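Local coordinates for oxalate-binding protein (Thermotoga maritima, PDB 1O4T) that binds oxalate and manganese as a homodimer of the cupin fold and is a putative oxalate decarboxylase, at residues A[54-68]-A[118-132]. Sequence-based numbering, arbitrary orientation.
Sequences NKARLFARMKLPPGS and NTGNTDLEFLAVIIL
In the double-stranded beta-helix of this cupin, strands 56-64 and 124-132 pair antiparallel at the middle of the larger sheet. The register slips by one residue at a beta bulge between Ala-56 and Leu-58: Ile-130 N donates to Leu-58 O, but Ile-130 O takes Arg-57 N, and Leu-58 N is buried without a partner. On the face lined by Leu-58, Met-62, Phe-126 and Ile-130, Ile-130 CD1 packs 3.6 Å from Leu-58 CD2 and also lies over one face of the Arg-57 guanidinium, whose NE is salt-bridged to Glu-78. Both Leu-58 and Ile-130 touch the bound oxalate. Farther along, with Phe-126 CG between its backbone N and carbonyl carbon (chi1 55°), the ring leans toward the neighbouring strand, under Met-62 CB, 3.8 Å from the ring centroid in a CH-pi contact; Leu-64 CD1 approaches at CE2. The ring also meets that of Tyr-82, an oxalate-binding residue on strand 78-86. The other face carries Phe-59 CD2 against Val-129 CG2 (3.6 Å) and a salt bridge from Arg-61 NE to Glu-125 OE1 (2.9 Å); Phe-59 also packs on Ile-81 of the second subunit. Beyond the strands, Asn-118 ND2 donates to Leu-64 O (2.7 Å) and Thr-122 O, while its OD1 accepts from Gly-120 N in an Asx turn. Leu-124 N reaches Leu-64 O from the opposite face of the carbonyl, so two donors grip this oxygen, and the Asn-118 amide, bonded at both ends, is fixed in its rotation.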
loop_
_atom_site.group_PDB
_atom_site.type_symbol
_atom_site.label_atom_id
_atom_site.label_comp_id
_atom_site.label_asym_id
_atom_site.label_seq_id
_atom_site.Cartn_x
_atom_site.Cartn_y
_atom_site.Cartn_z
ATOM N N ASN A 54 6.899 15.228 3.955
ATOM C CA ASN A 54 6.617 15.283 5.395
ATOM C C ASN A 54 5.114 15.122 5.741
ATOM O O ASN A 54 4.673 15.480 6.845
ATOM C CB ASN A 54 7.225 16.572 6.014
ATOM C CG ASN A 54 8.744 16.714 5.743
ATOM O OD1 ASN A 54 9.546 15.828 6.075
ATOM N ND2 ASN A 54 9.134 17.839 5.138
ATOM N N LYS A 55 4.350 14.533 4.813
ATOM C CA LYS A 55 2.919 14.274 4.999
ATOM C C LYS A 55 2.661 12.882 5.572
ATOM O O LYS A 55 1.612 12.629 6.164
ATOM C CB LYS A 55 2.190 14.440 3.674
ATOM C CG LYS A 55 2.220 15.863 3.147
ATOM C CD LYS A 55 1.389 16.767 4.051
ATOM C CE LYS A 55 1.242 18.147 3.484
ATOM N NZ LYS A 55 0.607 19.055 4.490
ATOM N N ALA A 56 3.617 11.978 5.351
ATOM C CA ALA A 56 3.609 10.615 5.884
ATOM C C ALA A 56 5.000 10.365 6.435
ATOM O O ALA A 56 5.989 10.876 5.902
ATOM C CB ALA A 56 3.276 9.613 4.806
ATOM N N ARG A 57 5.094 9.644 7.533
ATOM C CA ARG A 57 6.386 9.422 8.130
ATOM C C ARG A 57 6.922 7.996 7.937
ATOM O O ARG A 57 8.094 7.752 8.247
ATOM C CB ARG A 57 6.386 9.849 9.608
ATOM C CG ARG A 57 5.828 8.846 10.614
ATOM C CD ARG A 57 6.118 9.263 12.074
ATOM N NE ARG A 57 5.503 8.396 13.072
ATOM C CZ ARG A 57 5.943 7.179 13.397
ATOM N NH1 ARG A 57 7.030 6.659 12.841
ATOM N NH2 ARG A 57 5.298 6.481 14.305
ATOM N N LEU A 58 6.081 7.081 7.438
ATOM C CA LEU A 58 6.468 5.700 7.166
ATOM C C LEU A 58 5.750 5.136 5.941
ATOM O O LEU A 58 4.536 5.259 5.831
ATOM C CB LEU A 58 6.098 4.794 8.354
ATOM C CG LEU A 58 6.577 3.334 8.249
ATOM C CD1 LEU A 58 8.097 3.277 8.377
ATOM C CD2 LEU A 58 5.927 2.495 9.306
ATOM N N PHE A 59 6.504 4.482 5.061
ATOM C CA PHE A 59 5.950 3.712 3.962
ATOM C C PHE A 59 6.876 2.500 3.817
ATOM O O PHE A 59 7.932 2.596 3.206
ATOM C CB PHE A 59 5.836 4.539 2.673
ATOM C CG PHE A 59 5.032 3.871 1.598
ATOM C CD1 PHE A 59 5.586 2.861 0.831
ATOM C CD2 PHE A 59 3.701 4.181 1.404
ATOM C CE1 PHE A 59 4.857 2.189 -0.152
ATOM C CE2 PHE A 59 2.941 3.496 0.442
ATOM C CZ PHE A 59 3.531 2.477 -0.337
ATOM N N ALA A 60 6.494 1.371 4.431
ATOM C CA ALA A 60 7.394 0.259 4.616
ATOM C C ALA A 60 6.718 -1.047 4.372
ATOM O O ALA A 60 5.506 -1.166 4.530
ATOM C CB ALA A 60 7.927 0.256 6.013
ATOM N N ARG A 61 7.520 -2.030 3.988
ATOM C CA ARG A 61 7.067 -3.408 3.859
ATOM C C ARG A 61 7.605 -4.199 5.057
ATOM O O ARG A 61 8.842 -4.188 5.321
ATOM C CB ARG A 61 7.584 -4.016 2.563
ATOM C CG ARG A 61 6.947 -5.324 2.216
ATOM C CD ARG A 61 7.520 -6.021 0.986
ATOM N NE ARG A 61 6.864 -7.331 0.823
ATOM C CZ ARG A 61 6.876 -8.065 -0.294
ATOM N NH1 ARG A 61 7.522 -7.646 -1.381
ATOM N NH2 ARG A 61 6.233 -9.228 -0.328
ATOM N N MET A 62 6.707 -4.850 5.797
ATOM C CA MET A 62 7.091 -5.575 7.007
ATOM C C MET A 62 6.979 -7.048 6.690
ATOM O O MET A 62 6.091 -7.407 5.950
ATOM C CB MET A 62 6.101 -5.296 8.108
ATOM C CG MET A 62 5.930 -3.820 8.452
ATOM S SD MET A 62 7.377 -3.218 9.136
ATOM C CE MET A 62 7.602 -4.421 10.493
ATOM N N LYS A 63 7.886 -7.852 7.248
ATOM C CA LYS A 63 7.844 -9.293 7.187
ATOM C C LYS A 63 7.926 -9.825 8.601
ATOM O O LYS A 63 8.906 -9.561 9.313
ATOM C CB LYS A 63 9.031 -9.792 6.403
ATOM C CG LYS A 63 9.043 -11.297 6.194
ATOM C CD LYS A 63 10.112 -11.676 5.160
ATOM C CE LYS A 63 11.331 -12.227 5.802
ATOM N NZ LYS A 63 12.378 -12.603 4.746
ATOM N N LEU A 64 6.883 -10.547 9.008
ATOM C CA LEU A 64 6.800 -11.234 10.301
ATOM C C LEU A 64 6.939 -12.755 10.101
ATOM O O LEU A 64 6.018 -13.422 9.594
ATOM C CB LEU A 64 5.460 -10.935 10.979
ATOM C CG LEU A 64 5.456 -9.693 11.872
ATOM C CD1 LEU A 64 5.932 -8.420 11.117
ATOM C CD2 LEU A 64 4.069 -9.476 12.512
ATOM N N PRO A 65 8.070 -13.310 10.498
ATOM C CA PRO A 65 8.224 -14.753 10.504
ATOM C C PRO A 65 7.164 -15.431 11.379
ATOM O O PRO A 65 6.590 -14.786 12.256
ATOM C CB PRO A 65 9.611 -14.961 11.118
ATOM C CG PRO A 65 10.306 -13.667 10.928
ATOM C CD PRO A 65 9.279 -12.625 10.972
ATOM N N PRO A 66 6.897 -16.706 11.139
ATOM C CA PRO A 66 5.995 -17.462 11.976
ATOM C C PRO A 66 6.326 -17.317 13.447
ATOM O O PRO A 66 7.478 -17.516 13.841
ATOM C CB PRO A 66 6.213 -18.898 11.492
ATOM C CG PRO A 66 6.547 -18.707 10.055
ATOM C CD PRO A 66 7.386 -17.504 10.002
ATOM N N GLY A 67 5.329 -16.932 14.238
ATOM C CA GLY A 67 5.499 -16.766 15.687
ATOM C C GLY A 67 5.786 -15.336 16.150
ATOM O O GLY A 67 5.762 -15.065 17.357
ATOM N N SER A 68 6.085 -14.436 15.214
ATOM C CA SER A 68 6.532 -13.112 15.589
ATOM C C SER A 68 5.355 -12.129 15.624
ATOM O O SER A 68 4.267 -12.414 15.087
ATOM C CB SER A 68 7.630 -12.623 14.636
ATOM O OG SER A 68 7.094 -12.400 13.345
ATOM N N ASN A 118 1.775 -12.840 13.655
ATOM C CA ASN A 118 1.731 -13.947 12.702
ATOM C C ASN A 118 1.387 -15.278 13.392
ATOM O O ASN A 118 2.231 -15.913 14.008
ATOM C CB ASN A 118 3.048 -14.067 11.924
ATOM C CG ASN A 118 3.003 -15.143 10.868
ATOM O OD1 ASN A 118 1.986 -15.826 10.731
ATOM N ND2 ASN A 118 4.108 -15.307 10.109
ATOM N N THR A 119 0.151 -15.719 13.226
ATOM C CA THR A 119 -0.315 -16.956 13.825
ATOM C C THR A 119 -0.257 -18.131 12.817
ATOM O O THR A 119 -0.784 -19.186 13.086
ATOM C CB THR A 119 -1.746 -16.758 14.370
ATOM O OG1 THR A 119 -2.589 -16.253 13.342
ATOM C CG2 THR A 119 -1.803 -15.628 15.392
ATOM N N GLY A 120 0.388 -17.959 11.670
ATOM C CA GLY A 120 0.449 -19.043 10.667
ATOM C C GLY A 120 1.852 -19.620 10.564
ATOM O O GLY A 120 2.736 -19.274 11.374
ATOM N N ASN A 121 2.066 -20.457 9.546
ATOM C CA ASN A 121 3.347 -21.162 9.337
ATOM C C ASN A 121 4.172 -20.689 8.165
ATOM O O ASN A 121 5.148 -21.356 7.804
ATOM C CB ASN A 121 3.098 -22.664 9.149
ATOM C CG ASN A 121 2.400 -23.252 10.333
ATOM O OD1 ASN A 121 3.022 -23.557 11.383
ATOM N ND2 ASN A 121 1.075 -23.322 10.226
ATOM N N THR A 122 3.745 -19.593 7.539
ATOM C CA THR A 122 4.550 -18.926 6.550
ATOM C C THR A 122 4.630 -17.464 6.950
ATOM O O THR A 122 3.913 -17.006 7.858
ATOM C CB THR A 122 3.932 -19.049 5.144
ATOM O OG1 THR A 122 2.562 -18.651 5.180
ATOM C CG2 THR A 122 3.863 -20.476 4.703
ATOM N N ASP A 123 5.507 -16.740 6.273
ATOM C CA ASP A 123 5.684 -15.343 6.570
ATOM C C ASP A 123 4.397 -14.551 6.361
ATOM O O ASP A 123 3.700 -14.731 5.372
ATOM C CB ASP A 123 6.804 -14.728 5.712
ATOM C CG ASP A 123 8.180 -15.325 6.000
ATOM O OD1 ASP A 123 8.424 -15.870 7.096
ATOM O OD2 ASP A 123 9.089 -15.275 5.151
ATOM N N LEU A 124 4.105 -13.654 7.300
ATOM C CA LEU A 124 3.064 -12.658 7.135
ATOM C C LEU A 124 3.757 -11.368 6.642
ATOM O O LEU A 124 4.604 -10.842 7.335
ATOM C CB LEU A 124 2.374 -12.389 8.471
ATOM C CG LEU A 124 1.429 -11.202 8.650
ATOM C CD1 LEU A 124 0.189 -11.323 7.777
ATOM C CD2 LEU A 124 1.069 -11.133 10.124
ATOM N N GLU A 125 3.425 -10.880 5.461
ATOM C CA GLU A 125 3.976 -9.611 5.026
ATOM C C GLU A 125 2.880 -8.598 4.799
ATOM O O GLU A 125 1.775 -8.932 4.391
ATOM C CB GLU A 125 4.769 -9.800 3.760
ATOM C CG GLU A 125 5.749 -10.955 3.823
ATOM C CD GLU A 125 6.918 -10.817 2.857
ATOM O OE1 GLU A 125 7.152 -9.697 2.390
ATOM O OE2 GLU A 125 7.634 -11.827 2.611
ATOM N N PHE A 126 3.194 -7.336 5.055
ATOM C CA PHE A 126 2.251 -6.286 4.823
ATOM C C PHE A 126 2.943 -4.951 4.616
ATOM O O PHE A 126 4.096 -4.728 5.041
ATOM C CB PHE A 126 1.253 -6.183 5.978
ATOM C CG PHE A 126 1.881 -6.003 7.344
ATOM C CD1 PHE A 126 1.998 -4.753 7.907
ATOM C CD2 PHE A 126 2.298 -7.112 8.077
ATOM C CE1 PHE A 126 2.589 -4.603 9.173
ATOM C CE2 PHE A 126 2.850 -6.987 9.338
ATOM C CZ PHE A 126 2.978 -5.728 9.896
ATOM N N LEU A 127 2.207 -4.067 3.981
ATOM C CA LEU A 127 2.587 -2.686 3.835
ATOM C C LEU A 127 2.103 -1.856 4.993
ATOM O O LEU A 127 0.973 -2.004 5.405
ATOM C CB LEU A 127 1.929 -2.182 2.557
ATOM C CG LEU A 127 2.791 -1.496 1.555
ATOM C CD1 LEU A 127 3.945 -2.395 1.113
ATOM C CD2 LEU A 127 1.838 -1.076 0.388
ATOM N N ALA A 128 2.933 -0.951 5.496
ATOM C CA ALA A 128 2.566 -0.045 6.601
ATOM C C ALA A 128 2.808 1.388 6.183
ATOM O O ALA A 128 3.908 1.722 5.742
ATOM C CB ALA A 128 3.348 -0.378 7.827
ATOM N N VAL A 129 1.802 2.241 6.350
ATOM C CA VAL A 129 1.894 3.624 5.964
ATOM C C VAL A 129 1.383 4.498 7.130
ATOM O O VAL A 129 0.272 4.337 7.571
ATOM C CB VAL A 129 1.019 3.935 4.728
ATOM C CG1 VAL A 129 1.406 5.281 4.148
ATOM C CG2 VAL A 129 1.202 2.869 3.690
ATOM N N ILE A 130 2.193 5.422 7.616
ATOM C CA ILE A 130 1.758 6.282 8.707
ATOM C C ILE A 130 1.566 7.672 8.128
ATOM O O ILE A 130 2.493 8.201 7.557
ATOM C CB ILE A 130 2.784 6.278 9.850
ATOM C CG1 ILE A 130 2.935 4.861 10.406
ATOM C CG2 ILE A 130 2.337 7.228 10.971
ATOM C CD1 ILE A 130 4.097 4.700 11.440
ATOM N N ILE A 131 0.375 8.245 8.290
ATOM C CA ILE A 131 0.051 9.535 7.729
ATOM C C ILE A 131 -0.214 10.505 8.883
ATOM O O ILE A 131 -0.983 10.213 9.824
ATOM C CB ILE A 131 -1.141 9.391 6.750
ATOM C CG1 ILE A 131 -0.722 8.497 5.555
ATOM C CG2 ILE A 131 -1.613 10.718 6.272
ATOM C CD1 ILE A 131 -1.750 8.338 4.443
ATOM N N LEU A 132 0.443 11.652 8.785
ATOM C CA LEU A 132 0.461 12.631 9.844
ATOM C C LEU A 132 -0.836 13.439 9.979
ATOM O O LEU A 132 -1.423 13.863 8.983
ATOM C CB LEU A 132 1.670 13.555 9.678
ATOM C CG LEU A 132 3.018 12.812 9.688
ATOM C CD1 LEU A 132 4.176 13.800 9.626
ATOM C CD2 LEU A 132 3.167 11.896 10.909
HETATM O O HOH W 1 -0.262 14.313 6.619
#